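Local coordinates for protein LIP (Serratia marcescens, PDB 4A1R) that is a membrane-bound component of the type VI secretion system, probably a lipoprotein of the TssJ family, with a beta-sandwich fold, at residues F44-Q53 with E97-I108. Sequence-based numbering, arbitrary orientation.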
# COMPACT_ATOMS: atom_id res chain seq x y z
N PHE A 44 7.76 -10.03 1.40
CA PHE A 44 6.73 -9.35 0.58
C PHE A 44 7.21 -9.00 -0.83
O PHE A 44 6.49 -9.19 -1.81
CB PHE A 44 6.26 -8.08 1.31
CG PHE A 44 5.28 -7.23 0.52
CD1 PHE A 44 3.93 -7.61 0.42
CD2 PHE A 44 5.68 -6.04 -0.08
CE1 PHE A 44 3.03 -6.83 -0.27
CE2 PHE A 44 4.77 -5.27 -0.78
CZ PHE A 44 3.45 -5.66 -0.88
N MET A 45 8.43 -8.48 -0.92
CA MET A 45 8.98 -8.08 -2.20
C MET A 45 9.45 -9.29 -3.00
O MET A 45 9.59 -9.21 -4.22
CB MET A 45 10.13 -7.06 -2.02
CG MET A 45 9.64 -5.71 -1.50
SD MET A 45 8.29 -4.98 -2.46
CE MET A 45 9.16 -4.50 -3.95
N ASP A 46 9.64 -10.40 -2.32
CA ASP A 46 10.14 -11.63 -2.97
C ASP A 46 9.01 -12.62 -3.33
O ASP A 46 9.16 -13.44 -4.23
CB ASP A 46 11.16 -12.31 -2.05
CG ASP A 46 11.88 -13.46 -2.74
OD1 ASP A 46 12.43 -13.26 -3.85
OD2 ASP A 46 11.86 -14.58 -2.17
N ALA A 47 7.90 -12.56 -2.62
CA ALA A 47 6.82 -13.54 -2.83
C ALA A 47 6.23 -13.45 -4.26
O ALA A 47 6.24 -12.37 -4.88
CB ALA A 47 5.74 -13.34 -1.79
N ASP A 48 5.74 -14.57 -4.80
CA ASP A 48 5.05 -14.44 -6.09
C ASP A 48 3.63 -13.94 -5.98
O ASP A 48 3.04 -14.00 -4.89
CB ASP A 48 5.25 -15.62 -7.07
CG ASP A 48 4.75 -16.94 -6.55
OD1 ASP A 48 3.85 -16.99 -5.68
OD2 ASP A 48 5.27 -17.96 -7.05
N PHE A 49 3.08 -13.40 -7.07
CA PHE A 49 1.72 -12.86 -7.05
C PHE A 49 0.69 -13.81 -6.48
O PHE A 49 -0.09 -13.42 -5.60
CB PHE A 49 1.28 -12.42 -8.44
CG PHE A 49 -0.06 -11.73 -8.45
CD1 PHE A 49 -0.17 -10.36 -8.14
CD2 PHE A 49 -1.22 -12.44 -8.77
CE1 PHE A 49 -1.41 -9.72 -8.16
CE2 PHE A 49 -2.46 -11.80 -8.80
CZ PHE A 49 -2.56 -10.44 -8.50
N PHE A 50 0.68 -15.05 -6.96
CA PHE A 50 -0.35 -16.00 -6.50
C PHE A 50 -0.35 -16.23 -4.99
O PHE A 50 -1.41 -16.18 -4.36
CB PHE A 50 -0.24 -17.35 -7.19
CG PHE A 50 -1.35 -18.30 -6.79
CD1 PHE A 50 -2.62 -18.20 -7.34
CD2 PHE A 50 -1.13 -19.25 -5.80
CE1 PHE A 50 -3.64 -19.05 -6.96
CE2 PHE A 50 -2.16 -20.11 -5.41
CZ PHE A 50 -3.40 -20.01 -5.99
N SER A 51 0.84 -16.47 -4.44
CA SER A 51 1.03 -16.70 -3.00
C SER A 51 0.45 -15.59 -2.14
O SER A 51 -0.29 -15.85 -1.20
CB SER A 51 2.52 -16.83 -2.68
OG SER A 51 3.03 -18.01 -3.27
N LEU A 52 0.80 -14.35 -2.47
CA LEU A 52 0.27 -13.18 -1.80
C LEU A 52 -1.24 -13.08 -1.95
O LEU A 52 -1.94 -12.78 -0.97
CB LEU A 52 0.94 -11.92 -2.37
CG LEU A 52 2.38 -11.61 -1.97
CD1 LEU A 52 2.89 -10.37 -2.71
CD2 LEU A 52 2.49 -11.41 -0.45
N GLN A 53 -1.74 -13.31 -3.16
CA GLN A 53 -3.18 -13.20 -3.41
C GLN A 53 -3.98 -14.27 -2.67
O GLN A 53 -5.02 -13.97 -2.07
CB GLN A 53 -3.48 -13.31 -4.90
CG GLN A 53 -4.95 -13.14 -5.26
CD GLN A 53 -5.19 -13.44 -6.73
OE1 GLN A 53 -4.91 -14.55 -7.18
NE2 GLN A 53 -5.72 -12.48 -7.46
N GLU A 97 -4.16 -5.57 -7.98
CA GLU A 97 -4.36 -6.85 -8.73
C GLU A 97 -4.79 -6.55 -10.18
O GLU A 97 -5.95 -6.75 -10.58
CB GLU A 97 -5.38 -7.74 -8.00
CG GLU A 97 -4.97 -8.05 -6.54
CD GLU A 97 -5.75 -9.19 -5.87
OE1 GLU A 97 -6.72 -9.69 -6.46
OE2 GLU A 97 -5.37 -9.58 -4.73
N TYR A 98 -3.85 -6.01 -10.97
CA TYR A 98 -4.09 -5.78 -12.39
C TYR A 98 -4.47 -7.10 -13.09
O TYR A 98 -3.89 -8.14 -12.79
CB TYR A 98 -2.81 -5.27 -13.07
CG TYR A 98 -2.44 -3.84 -12.70
CD1 TYR A 98 -2.96 -2.76 -13.42
CD2 TYR A 98 -1.59 -3.58 -11.63
CE1 TYR A 98 -2.62 -1.46 -13.10
CE2 TYR A 98 -1.26 -2.28 -11.29
CZ TYR A 98 -1.79 -1.22 -12.02
OH TYR A 98 -1.45 0.09 -11.68
N GLN A 99 -5.37 -7.02 -14.06
CA GLN A 99 -5.72 -8.24 -14.88
C GLN A 99 -4.60 -8.72 -15.80
O GLN A 99 -4.54 -9.90 -16.18
CB GLN A 99 -6.95 -7.99 -15.74
CG GLN A 99 -8.21 -7.52 -15.06
CD GLN A 99 -9.32 -7.35 -16.08
OE1 GLN A 99 -9.11 -7.58 -17.27
NE2 GLN A 99 -10.50 -6.98 -15.62
N ASN A 100 -3.70 -7.81 -16.16
CA ASN A 100 -2.56 -8.14 -17.00
C ASN A 100 -1.32 -7.76 -16.27
O ASN A 100 -0.84 -6.64 -16.41
CB ASN A 100 -2.63 -7.37 -18.32
CG ASN A 100 -3.55 -8.02 -19.33
OD1 ASN A 100 -4.65 -7.54 -19.59
ND2 ASN A 100 -3.11 -9.15 -19.87
N LEU A 101 -0.79 -8.70 -15.51
CA LEU A 101 0.28 -8.44 -14.56
C LEU A 101 1.63 -8.09 -15.21
O LEU A 101 2.43 -7.34 -14.63
CB LEU A 101 0.49 -9.69 -13.73
CG LEU A 101 -0.29 -9.93 -12.46
CD1 LEU A 101 0.36 -11.16 -11.86
CD2 LEU A 101 -0.24 -8.75 -11.49
N ASP A 102 1.90 -8.65 -16.38
CA ASP A 102 3.22 -8.47 -17.02
C ASP A 102 3.61 -7.03 -17.23
O ASP A 102 2.84 -6.26 -17.78
CB ASP A 102 3.29 -9.18 -18.37
CG ASP A 102 3.42 -10.65 -18.22
OD1 ASP A 102 3.58 -11.12 -17.08
OD2 ASP A 102 3.37 -11.34 -19.26
N GLY A 103 4.84 -6.69 -16.84
CA GLY A 103 5.34 -5.34 -17.00
C GLY A 103 4.68 -4.23 -16.18
O GLY A 103 4.91 -3.06 -16.45
N LYS A 104 3.87 -4.60 -15.18
CA LYS A 104 3.21 -3.63 -14.32
C LYS A 104 3.86 -3.62 -12.95
O LYS A 104 4.33 -4.66 -12.46
CB LYS A 104 1.71 -3.93 -14.18
CG LYS A 104 0.96 -4.08 -15.49
CD LYS A 104 0.01 -2.96 -15.77
CE LYS A 104 -0.87 -3.29 -16.97
NZ LYS A 104 -0.21 -4.38 -17.79
N THR A 105 3.92 -2.44 -12.33
CA THR A 105 4.38 -2.36 -10.94
C THR A 105 3.15 -2.64 -10.07
O THR A 105 2.41 -1.72 -9.68
CB THR A 105 5.04 -0.98 -10.63
OG1 THR A 105 6.07 -0.72 -11.59
CG2 THR A 105 5.65 -0.97 -9.20
N TRP A 106 2.91 -3.93 -9.81
CA TRP A 106 1.71 -4.36 -9.08
C TRP A 106 1.92 -4.40 -7.59
O TRP A 106 0.98 -4.65 -6.83
CB TRP A 106 1.22 -5.72 -9.59
CG TRP A 106 2.23 -6.84 -9.61
CD1 TRP A 106 2.96 -7.29 -10.72
CD2 TRP A 106 2.63 -7.75 -8.51
NE1 TRP A 106 3.75 -8.35 -10.39
CE2 TRP A 106 3.61 -8.67 -9.09
CE3 TRP A 106 2.28 -7.89 -7.16
CZ2 TRP A 106 4.21 -9.68 -8.33
CZ3 TRP A 106 2.90 -8.90 -6.40
CH2 TRP A 106 3.85 -9.76 -6.97
N ARG A 107 3.17 -4.23 -7.16
CA ARG A 107 3.49 -4.16 -5.70
C ARG A 107 4.47 -3.02 -5.40
O ARG A 107 5.45 -2.80 -6.16
CB ARG A 107 4.05 -5.50 -5.25
CG ARG A 107 5.20 -5.51 -4.26
CD ARG A 107 5.79 -6.92 -4.11
NE ARG A 107 6.47 -7.41 -5.31
CZ ARG A 107 6.81 -8.68 -5.53
NH1 ARG A 107 6.57 -9.62 -4.62
NH2 ARG A 107 7.41 -9.00 -6.68
N ILE A 108 4.21 -2.29 -4.31
CA ILE A 108 5.20 -1.33 -3.78
C ILE A 108 5.29 -1.49 -2.26
O ILE A 108 4.34 -1.91 -1.59
CB ILE A 108 4.91 0.15 -4.16
CG1 ILE A 108 3.62 0.68 -3.49
CG2 ILE A 108 5.00 0.41 -5.67
CD1 ILE A 108 3.27 2.12 -3.80
O HOH W 1 8.43 -11.48 -6.81
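Met-45 and Arg-107 bring the backbones to 7.6 Å between their CA atoms, where the junction of helices 42-46 and 49-60 lies against the loop linking strands 91-96 and 107-111, so the contact fastens a helical pair to one sheet of the beta-sandwich. Arg-107 reaches into the turn between the helices, its chain bent at chi3. NH1 donates to two carbonyls in their planes, Phe-44 O and Ala-47 O, both at 2.8 Å, bridging a carbonyl of helix 42-46 and that of Ala-47 in the turn after it, just before Asp-48 N-caps helix 49-60. Trp-106 CH2 lies over the centre of one guanidinium face, and Met-45 O approaches the opposite one without a hydrogen bond. Further back, the arginine CD sits over the Phe-44 ring, and Met-45 SD lies 3.6 Å from Arg-107 CD. Phe-49 fills the middle: CG, anti to the backbone N (chi1 -175°), carries the ring under Leu-101, with its edge turned to the indole face of Trp-106 in a T-shaped pair, planes at 90°, while Leu-101 CD1 covers one phenyl face, 3.8 Å from the ring centroid. Leu-52 CD1 touches the indole edge at CZ3. At the far end, Gln-53 NE2 donates almost straight (168°) to Glu-97 OE1 from above the carboxylate plane. Water 1 completes the arginine's grip, accepting from Arg-107 NH2 at 2.7 Å, and also lies 3.1 Å from Ala-47 O.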